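Local coordinates for cytoplasmic export protein 1 (PDB 3VWA), which probably collects tRNA from the nuclear tRNA export receptors at the nuclear pore complex and may deliver aminoacylated tRNAs to the translation machinery, at residues Ile55-Ala58 and Val59-Lys63; Gln104-Phe107 and Gly108-Gly112; Thr130-Lys133 and Asp134-Phe137; Arg236-Pro239 and Leu240-Phe243. All blocks are in the same frame, centred on the assembly; numbering follows the deposited sequence.

Contact 1 of 4, residues Ile55-Ala58 and Val59-Lys63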
loop_
_atom_site.group_PDB
_atom_site.type_symbol
_atom_site.label_atom_id
_atom_site.label_comp_id
_atom_site.label_asym_id
_atom_site.label_seq_id
_atom_site.Cartn_x
_atom_site.Cartn_y
_atom_site.Cartn_z
ATOM N N ILE A 55 36.146 -13.336 -2.233
ATOM C CA ILE A 55 35.532 -12.405 -3.174
ATOM C C ILE A 55 35.419 -12.970 -4.588
ATOM O O ILE A 55 34.357 -12.854 -5.194
ATOM C CB ILE A 55 36.276 -11.062 -3.267
ATOM C CG1 ILE A 55 36.416 -10.385 -1.901
ATOM C CG2 ILE A 55 35.550 -10.164 -4.258
ATOM C CD1 ILE A 55 35.098 -9.858 -1.319
ATOM N N LEU A 56 36.493 -13.591 -5.078
ATOM C CA LEU A 56 36.551 -14.203 -6.445
ATOM C C LEU A 56 35.670 -15.453 -6.608
ATOM O O LEU A 56 35.032 -15.651 -7.636
ATOM C CB LEU A 56 38.020 -14.539 -6.824
ATOM C CG LEU A 56 38.929 -13.511 -7.552
ATOM C CD1 LEU A 56 38.286 -12.139 -7.819
ATOM C CD2 LEU A 56 40.293 -13.393 -6.867
ATOM N N ASN A 57 35.636 -16.301 -5.582
ATOM C CA ASN A 57 34.727 -17.448 -5.621
ATOM C C ASN A 57 33.279 -16.950 -5.665
ATOM O O ASN A 57 32.484 -17.427 -6.502
ATOM C CB ASN A 57 34.986 -18.398 -4.439
ATOM C CG ASN A 57 34.132 -19.657 -4.500
ATOM O OD1 ASN A 57 34.160 -20.394 -5.482
ATOM N ND2 ASN A 57 33.356 -19.897 -3.452
ATOM N N ALA A 58 32.950 -15.950 -4.825
ATOM C CA ALA A 58 31.606 -15.361 -4.833
ATOM C C ALA A 58 31.229 -14.839 -6.196
ATOM O O ALA A 58 30.146 -15.146 -6.668
ATOM C CB ALA A 58 31.425 -14.242 -3.803
ATOM N N VAL A 59 32.071 -14.008 -6.807
ATOM C CA VAL A 59 31.842 -13.615 -8.187
ATOM C C VAL A 59 31.550 -14.793 -9.121
ATOM O O VAL A 59 30.594 -14.753 -9.891
ATOM C CB VAL A 59 33.017 -12.811 -8.766
ATOM C CG1 VAL A 59 32.884 -12.666 -10.302
ATOM C CG2 VAL A 59 33.072 -11.445 -8.102
ATOM N N HIS A 60 32.362 -15.841 -9.031
ATOM C CA HIS A 60 32.267 -16.966 -9.968
ATOM C C HIS A 60 30.976 -17.731 -9.768
ATOM O O HIS A 60 30.222 -18.032 -10.711
ATOM C CB HIS A 60 33.514 -17.862 -9.805
ATOM C CG HIS A 60 33.472 -19.119 -10.632
ATOM N ND1 HIS A 60 33.444 -20.343 -10.080
ATOM C CD2 HIS A 60 33.412 -19.305 -12.016
ATOM C CE1 HIS A 60 33.381 -21.275 -11.055
ATOM N NE2 HIS A 60 33.354 -20.633 -12.239
ATOM N N LYS A 61 30.671 -18.029 -8.520
ATOM C CA LYS A 61 29.405 -18.720 -8.227
ATOM C C LYS A 61 28.168 -17.890 -8.613
ATOM O O LYS A 61 27.231 -18.388 -9.178
ATOM C CB LYS A 61 29.380 -19.176 -6.779
ATOM C CG LYS A 61 30.466 -20.196 -6.471
ATOM C CD LYS A 61 30.431 -21.357 -7.478
ATOM C CE LYS A 61 31.357 -22.516 -7.123
ATOM N NZ LYS A 61 32.724 -22.315 -7.690
ATOM N N SER A 62 28.201 -16.601 -8.345
ATOM C CA SER A 62 27.167 -15.698 -8.854
ATOM C C SER A 62 26.953 -15.880 -10.354
ATOM O O SER A 62 25.818 -16.031 -10.791
ATOM C CB SER A 62 27.563 -14.269 -8.581
ATOM O OG SER A 62 27.614 -14.106 -7.194
ATOM N N LYS A 63 28.046 -15.865 -11.119
ATOM C CA LYS A 63 27.987 -16.006 -12.567
ATOM C C LYS A 63 27.395 -17.342 -12.967
ATOM O O LYS A 63 26.569 -17.396 -13.858
ATOM C CB LYS A 63 29.374 -15.823 -13.222
ATOM C CG LYS A 63 29.661 -14.433 -13.791
ATOM C CD LYS A 63 30.851 -14.457 -14.768
ATOM C CE LYS A 63 30.403 -14.805 -16.192
ATOM N NZ LYS A 63 31.535 -15.184 -17.105
#
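Asn57 and Lys61, one helical turn apart, meet through their polar ends above the backbone. Lys61 NZ donates to Asn57 OD1 at 3.3 Å, a rather long bond tilted only slightly from the carbonyl plane, and the same nitrogen reaches His60 ND1 at 3.2 Å, lying close to the plane of the imidazole. Lys61 CG, placed beside its own backbone N, lies 3.4 Å from Asn57 O; bends at chi2 (-52°) and chi4 (-88°) then bring NZ back to the amide, where it can serve both partners. The other half of the amide faces elsewhere: Asn57 ND2 donates to the carbonyl oxygens of Glu150 and Cys152, fixing the amide's rotation and presenting OD1 to the lysine.

On the buried side, Ala58 O takes two donors from one residue. Ser62 N reaches Ala58 O at 3.0 Å, and Ser62 OG reaches the same Ala58 O at 2.8 Å from the opposite face of the carbonyl plane, 37° out of it. The hydroxyl thus spends its proton within its own helix. Beyond these bonds, Ile55 and Ala58 rest on Trp26, while Val59 and Ser62 lie against Thr76 of strand 73-77. The whole is an example of i to i+4 bonding along an amphipathic alpha-helix, here helix 52-64, packed on the antiparallel sheet of the kinase-like domain and probably the counterpart of the kinase C-helix.

Contact 2 of 4, residues Gln104-Phe107 and Gly108-Gly112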
loop_
_atom_site.group_PDB
_atom_site.type_symbol
_atom_site.label_atom_id
_atom_site.label_comp_id
_atom_site.label_asym_id
_atom_site.label_seq_id
_atom_site.Cartn_x
_atom_site.Cartn_y
_atom_site.Cartn_z
ATOM N N GLN A 104 5.608 -10.865 15.241
ATOM C CA GLN A 104 4.191 -10.843 15.598
ATOM C C GLN A 104 3.287 -11.643 14.663
ATOM O O GLN A 104 2.248 -12.128 15.074
ATOM C CB GLN A 104 3.720 -9.397 15.741
ATOM C CG GLN A 104 4.341 -8.713 16.969
ATOM C CD GLN A 104 3.651 -7.424 17.405
ATOM O OE1 GLN A 104 2.768 -6.905 16.730
ATOM N NE2 GLN A 104 4.079 -6.888 18.543
ATOM N N ASN A 105 3.689 -11.818 13.408
ATOM C CA ASN A 105 2.939 -12.687 12.481
ATOM C C ASN A 105 3.742 -13.960 12.273
ATOM O O ASN A 105 4.597 -14.062 11.352
ATOM C CB ASN A 105 2.681 -11.976 11.142
ATOM C CG ASN A 105 1.896 -12.849 10.145
ATOM O OD1 ASN A 105 1.905 -14.046 10.255
ATOM N ND2 ASN A 105 1.202 -12.227 9.196
ATOM N N LYS A 106 3.491 -14.945 13.135
ATOM C CA LYS A 106 4.275 -16.171 13.068
ATOM C C LYS A 106 4.140 -16.851 11.691
ATOM O O LYS A 106 5.061 -17.497 11.248
ATOM C CB LYS A 106 3.894 -17.141 14.216
ATOM C CG LYS A 106 2.699 -18.057 13.957
ATOM C CD LYS A 106 2.326 -18.738 15.269
ATOM C CE LYS A 106 1.368 -19.881 15.060
ATOM N NZ LYS A 106 2.133 -21.052 14.517
ATOM N N PHE A 107 2.984 -16.709 11.042
ATOM C CA PHE A 107 2.770 -17.364 9.747
ATOM C C PHE A 107 3.728 -16.749 8.726
ATOM O O PHE A 107 4.262 -17.466 7.886
ATOM C CB PHE A 107 1.304 -17.231 9.247
ATOM C CG PHE A 107 0.302 -17.921 10.145
ATOM C CD1 PHE A 107 0.443 -19.273 10.493
ATOM C CD2 PHE A 107 -0.780 -17.214 10.654
ATOM C CE1 PHE A 107 -0.489 -19.900 11.317
ATOM C CE2 PHE A 107 -1.707 -17.831 11.494
ATOM C CZ PHE A 107 -1.576 -19.169 11.817
ATOM N N GLY A 108 3.950 -15.437 8.852
ATOM C CA GLY A 108 4.952 -14.706 8.058
ATOM C C GLY A 108 6.335 -15.309 8.136
ATOM O O GLY A 108 6.968 -15.628 7.093
ATOM N N VAL A 109 6.828 -15.436 9.385
ATOM C CA VAL A 109 8.195 -15.852 9.671
ATOM C C VAL A 109 8.329 -17.291 9.133
ATOM O O VAL A 109 9.327 -17.643 8.516
ATOM C CB VAL A 109 8.478 -15.811 11.233
ATOM C CG1 VAL A 109 9.869 -16.371 11.602
ATOM C CG2 VAL A 109 8.316 -14.410 11.812
ATOM N N GLU A 110 7.312 -18.110 9.359
ATOM C CA GLU A 110 7.320 -19.481 8.926
ATOM C C GLU A 110 7.307 -19.569 7.380
ATOM O O GLU A 110 7.965 -20.411 6.804
ATOM C CB GLU A 110 6.099 -20.257 9.500
ATOM C CG GLU A 110 6.175 -20.650 10.985
ATOM C CD GLU A 110 4.811 -21.013 11.571
ATOM O OE1 GLU A 110 3.978 -21.626 10.842
ATOM O OE2 GLU A 110 4.574 -20.686 12.757
ATOM N N LEU A 111 6.522 -18.719 6.744
ATOM C CA LEU A 111 6.529 -18.595 5.279
ATOM C C LEU A 111 7.923 -18.252 4.746
ATOM O O LEU A 111 8.391 -18.893 3.826
ATOM C CB LEU A 111 5.487 -17.574 4.825
ATOM C CG LEU A 111 4.895 -17.604 3.391
ATOM C CD1 LEU A 111 5.210 -16.323 2.668
ATOM C CD2 LEU A 111 5.212 -18.826 2.529
ATOM N N GLY A 112 8.627 -17.310 5.373
ATOM C CA GLY A 112 9.971 -16.950 4.877
ATOM C C GLY A 112 10.934 -18.097 5.051
ATOM O O GLY A 112 11.723 -18.442 4.166
HETATM O O HOH W 1 1.559 -22.467 11.618
#
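Glu110 OE1 is gripped by a water at 2.7 Å and by Asn238 ND2, from the N-cap of helix 239-248, while its twin OE2 forms a salt bridge with Lys106 NZ at 3.0 Å. The ammonium group sits on the syn lone pair of OE2 and also donates weakly to the same water. Lysine and glutamate run alongside each other in the same direction, so that Lys106 CG also passes 3.4 Å from Glu110 OE2. Lys106 gains this course by placing its CG between the backbone N and the carbonyl carbon (chi1 85°), the crowded position, and by turning at its last torsion.

The helix begins here with Asn105 as N-cap. Asn105 OD1 accepts from Gly108 N at 2.8 Å, the donor standing well above the amide plane, and Asn105 ND2 is taken by the carbonyl oxygens of Ile275 and Arg277. Phe107, whose backbone O receives Leu111 N at 2.8 Å, packs its ring against Pro239 and Leu240.

With an alanine in place of Glu110, Lys106 would probably be left without its charge partner and Asn238 without one acceptor for its amide. The carboxylate therefore works in two directions: one oxygen probably offsets the charge of the lysine one turn back, and the other links the start of helix 106-122 to the cap of a second helix.

Contact 3 of 4, residues Thr130-Lys133 and Asp134-Phe137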
loop_
_atom_site.group_PDB
_atom_site.type_symbol
_atom_site.label_atom_id
_atom_site.label_comp_id
_atom_site.label_asym_id
_atom_site.label_seq_id
_atom_site.Cartn_x
_atom_site.Cartn_y
_atom_site.Cartn_z
ATOM N N THR A 130 28.055 -20.207 4.593
ATOM C CA THR A 130 28.038 -18.811 5.041
ATOM C C THR A 130 26.678 -18.370 5.657
ATOM O O THR A 130 26.463 -17.170 5.870
ATOM C CB THR A 130 28.296 -17.889 3.837
ATOM O OG1 THR A 130 27.190 -18.051 2.921
ATOM C CG2 THR A 130 29.734 -18.189 3.123
ATOM N N LEU A 131 25.765 -19.303 5.895
ATOM C CA LEU A 131 24.418 -18.960 6.434
ATOM C C LEU A 131 24.466 -18.112 7.708
ATOM O O LEU A 131 25.028 -18.516 8.714
ATOM C CB LEU A 131 23.617 -20.219 6.755
ATOM C CG LEU A 131 22.806 -20.936 5.688
ATOM C CD1 LEU A 131 22.513 -22.346 6.150
ATOM C CD2 LEU A 131 21.482 -20.244 5.420
ATOM N N SER A 132 23.864 -16.934 7.673
ATOM C CA SER A 132 23.941 -16.039 8.816
ATOM C C SER A 132 22.861 -14.972 8.652
ATOM O O SER A 132 22.104 -14.978 7.686
ATOM C CB SER A 132 25.354 -15.417 8.897
ATOM O OG SER A 132 25.477 -14.189 8.179
ATOM N N LYS A 133 22.796 -14.025 9.571
ATOM C CA LYS A 133 21.789 -13.016 9.459
ATOM C C LYS A 133 22.046 -12.172 8.213
ATOM O O LYS A 133 21.112 -11.686 7.560
ATOM C CB LYS A 133 21.719 -12.208 10.736
ATOM C CG LYS A 133 21.190 -13.043 11.907
ATOM C CD LYS A 133 21.176 -12.221 13.187
ATOM C CE LYS A 133 21.848 -12.970 14.323
ATOM N NZ LYS A 133 22.448 -12.006 15.298
ATOM N N ASP A 134 23.323 -12.078 7.865
ATOM C CA ASP A 134 23.754 -11.308 6.737
ATOM C C ASP A 134 23.421 -12.011 5.421
ATOM O O ASP A 134 23.515 -11.404 4.356
ATOM C CB ASP A 134 25.271 -11.048 6.849
ATOM C CG ASP A 134 25.587 -9.913 7.798
ATOM O OD1 ASP A 134 24.697 -9.082 8.026
ATOM O OD2 ASP A 134 26.716 -9.846 8.319
ATOM N N SER A 135 23.081 -13.292 5.478
ATOM C CA SER A 135 22.690 -13.953 4.257
ATOM C C SER A 135 21.374 -13.448 3.681
ATOM O O SER A 135 21.108 -13.689 2.511
ATOM C CB SER A 135 22.532 -15.429 4.497
ATOM O OG SER A 135 23.753 -15.983 4.888
ATOM N N VAL A 136 20.519 -12.809 4.494
ATOM C CA VAL A 136 19.099 -12.786 4.118
ATOM C C VAL A 136 18.616 -11.499 3.493
ATOM O O VAL A 136 18.730 -10.416 4.095
ATOM C CB VAL A 136 18.147 -13.194 5.272
ATOM C CG1 VAL A 136 16.705 -13.282 4.738
ATOM C CG2 VAL A 136 18.600 -14.523 5.904
ATOM N N PHE A 137 18.042 -11.635 2.289
ATOM C CA PHE A 137 17.464 -10.477 1.621
ATOM C C PHE A 137 16.053 -10.774 1.188
ATOM O O PHE A 137 15.652 -11.937 1.101
ATOM C CB PHE A 137 18.312 -10.060 0.400
ATOM C CG PHE A 137 19.637 -9.473 0.774
ATOM C CD1 PHE A 137 20.686 -10.290 1.215
ATOM C CD2 PHE A 137 19.836 -8.113 0.717
ATOM C CE1 PHE A 137 21.904 -9.748 1.607
ATOM C CE2 PHE A 137 21.069 -7.551 1.061
ATOM C CZ PHE A 137 22.089 -8.363 1.505
HETATM O O HOH W 2 24.842 -17.182 3.016
#
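Asp134 is tied back to Ser132 through its backbone: Asp134 N donates to Ser132 OG at 3.0 Å (139° at the hydrogen), which makes an ST turn. Asp134 CB packs 3.4 Å from the same Ser132 OG. Lys133, at the bend between them, contributes its backbone too, since Lys133 O receives Val136 N in a weak bond of 3.3 Å and Trp96 NE1 as well.

Ser135 completes the turn with two bonds to Ser132 that run in opposite directions. Ser135 N donates to Ser132 O at 2.9 Å, from well above the carbonyl plane, and Ser135 OG accepts from Ser132 N, also at 2.9 Å. The hydroxyl is in place for this because it stands beside its own backbone N (chi1 -62°). A water bridges the same OG to Thr130 OG1, which is itself bonded to Gly148 O. Replacing Ser132 by an alanine would probably leave Asp134 N without this acceptor and make the tight bend easier to deform.

The short 3-10 turn leads straight into strand 136-138, the middle strand of a three-stranded antiparallel sheet between 92-93 and 144-146. Leu131 and Val136 pack on helix 186-198, while Phe137 meets Phe43 edge to face.

Contact 4 of 4, residues Arg236-Pro239 and Leu240-Phe243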
loop_
_atom_site.group_PDB
_atom_site.type_symbol
_atom_site.label_atom_id
_atom_site.label_comp_id
_atom_site.label_asym_id
_atom_site.label_seq_id
_atom_site.Cartn_x
_atom_site.Cartn_y
_atom_site.Cartn_z
ATOM N N ARG A 236 1.301 -27.384 8.218
ATOM C CA ARG A 236 0.118 -27.708 7.426
ATOM C C ARG A 236 -1.016 -26.775 7.796
ATOM O O ARG A 236 -1.936 -26.591 7.023
ATOM C CB ARG A 236 -0.326 -29.161 7.690
ATOM C CG ARG A 236 0.583 -30.262 7.128
ATOM C CD ARG A 236 -0.104 -31.629 7.281
ATOM N NE ARG A 236 0.602 -32.770 6.667
ATOM C CZ ARG A 236 0.984 -33.868 7.334
ATOM N NH1 ARG A 236 1.619 -34.861 6.710
ATOM N NH2 ARG A 236 0.732 -33.980 8.635
ATOM N N SER A 237 -0.960 -26.239 9.016
ATOM C CA SER A 237 -1.875 -25.195 9.514
ATOM C C SER A 237 -1.611 -23.804 8.894
ATOM O O SER A 237 -2.524 -22.969 8.861
ATOM C CB SER A 237 -1.738 -25.033 11.051
ATOM O OG SER A 237 -2.347 -26.136 11.721
ATOM N N ASN A 238 -0.383 -23.559 8.419
ATOM C CA ASN A 238 -0.026 -22.232 8.002
ATOM C C ASN A 238 -0.763 -21.915 6.700
ATOM O O ASN A 238 -0.470 -22.496 5.664
ATOM C CB ASN A 238 1.478 -22.147 7.841
ATOM C CG ASN A 238 1.942 -20.739 7.587
ATOM O OD1 ASN A 238 1.304 -19.983 6.875
ATOM N ND2 ASN A 238 3.052 -20.382 8.183
ATOM N N PRO A 239 -1.755 -21.017 6.762
ATOM C CA PRO A 239 -2.543 -20.644 5.611
ATOM C C PRO A 239 -1.730 -19.795 4.615
ATOM O O PRO A 239 -2.102 -19.700 3.458
ATOM C CB PRO A 239 -3.673 -19.792 6.209
ATOM C CG PRO A 239 -3.115 -19.262 7.503
ATOM C CD PRO A 239 -2.125 -20.259 7.981
ATOM N N LEU A 240 -0.659 -19.161 5.060
ATOM C CA LEU A 240 0.147 -18.390 4.122
ATOM C C LEU A 240 1.050 -19.342 3.316
ATOM O O LEU A 240 1.273 -19.125 2.172
ATOM C CB LEU A 240 0.974 -17.327 4.843
ATOM C CG LEU A 240 0.164 -16.147 5.388
ATOM C CD1 LEU A 240 1.090 -15.063 5.920
ATOM C CD2 LEU A 240 -0.800 -15.557 4.351
ATOM N N ILE A 241 1.511 -20.430 3.910
ATOM C CA ILE A 241 2.327 -21.362 3.160
ATOM C C ILE A 241 1.542 -21.914 1.946
ATOM O O ILE A 241 2.039 -21.903 0.802
ATOM C CB ILE A 241 2.855 -22.483 4.065
ATOM C CG1 ILE A 241 3.927 -21.897 4.982
ATOM C CG2 ILE A 241 3.441 -23.622 3.225
ATOM C CD1 ILE A 241 4.615 -22.919 5.851
ATOM N N ASN A 242 0.302 -22.344 2.195
ATOM C CA ASN A 242 -0.574 -22.819 1.120
ATOM C C ASN A 242 -0.956 -21.700 0.148
ATOM O O ASN A 242 -0.986 -21.882 -1.055
ATOM C CB ASN A 242 -1.845 -23.457 1.693
ATOM C CG ASN A 242 -1.548 -24.679 2.572
ATOM O OD1 ASN A 242 -1.389 -24.560 3.794
ATOM N ND2 ASN A 242 -1.436 -25.863 1.939
ATOM N N PHE A 243 -1.293 -20.537 0.657
ATOM C CA PHE A 243 -1.750 -19.522 -0.261
ATOM C C PHE A 243 -0.624 -19.070 -1.240
ATOM O O PHE A 243 -0.855 -18.851 -2.435
ATOM C CB PHE A 243 -2.404 -18.387 0.485
ATOM C CG PHE A 243 -2.770 -17.245 -0.378
ATOM C CD1 PHE A 243 -3.851 -17.338 -1.246
ATOM C CD2 PHE A 243 -1.979 -16.109 -0.399
ATOM C CE1 PHE A 243 -4.142 -16.295 -2.070
ATOM C CE2 PHE A 243 -2.285 -15.040 -1.201
ATOM C CZ PHE A 243 -3.371 -15.136 -2.047
#
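Asn238 and Ile241 meet where helix 233-237 gives way to helix 239-248, a helix-to-helix corner with Asn238 as N-cap of the second helix. The tight part lies around its amide. Asn238 OD1 accepts from Ile241 N at 3.0 Å and, through a weak bond, from Leu240 N at 2.8 Å, so one oxygen serves two backbone N-H groups of the first turn. Ile241 N approaches from 60° out of the amide plane rather than along a lone pair. The asparagine achieves this by setting CG opposite its own N (chi1 -172°), which swings the amide forward over the new helix.

Ile241 supports it from the side: its side chain crosses that of Asn238 at about a right angle, bringing Ile241 CG1 to 3.5 Å from Asn238 CG. The cap is thus backed by carbon as well as fixed by bonds, and Asn238 ND2, bonded to Phe107 O and Glu110 OE1 of helix 106-122, fixes the amide's rotation. Pro239 follows the cap, a place where its lack of an N-H costs the helix nothing. It presses on Leu268, and Phe243 also packs against helix 255-271.

The solvent side is looser. Arg236 is exposed and its CB points away from the new helix, and Asn242 is likewise exposed. Beyond the cap the helix continues with a regular helical bond, in which Phe243 N donates to Pro239 O at 3.0 Å.

All four contacts lie in the N-terminal kinase-like domain, ahead of the HEAT repeats, and follow one another along the chain without interleaving. Contact 1, on helix 52-64, belongs to the part built on the antiparallel sheet of the N-terminal lobe; its centre is about 16 Å from that of contact 3, in the loop before strand 136-138. The centre of contact 2, at the start of helix 106-122, lies about 17 Å from that of contact 3. Contacts 2 and 4 touch, their centres about 10 Å apart: Leu111 CD2 packs 3.9 Å from Ile241 CA, and Asn238 joins the starts of two helices. The centres of contacts 1 and 4 stand about 35 Å apart, so these local turns and caps are spread over both the sheet-based and the helical parts of the domain.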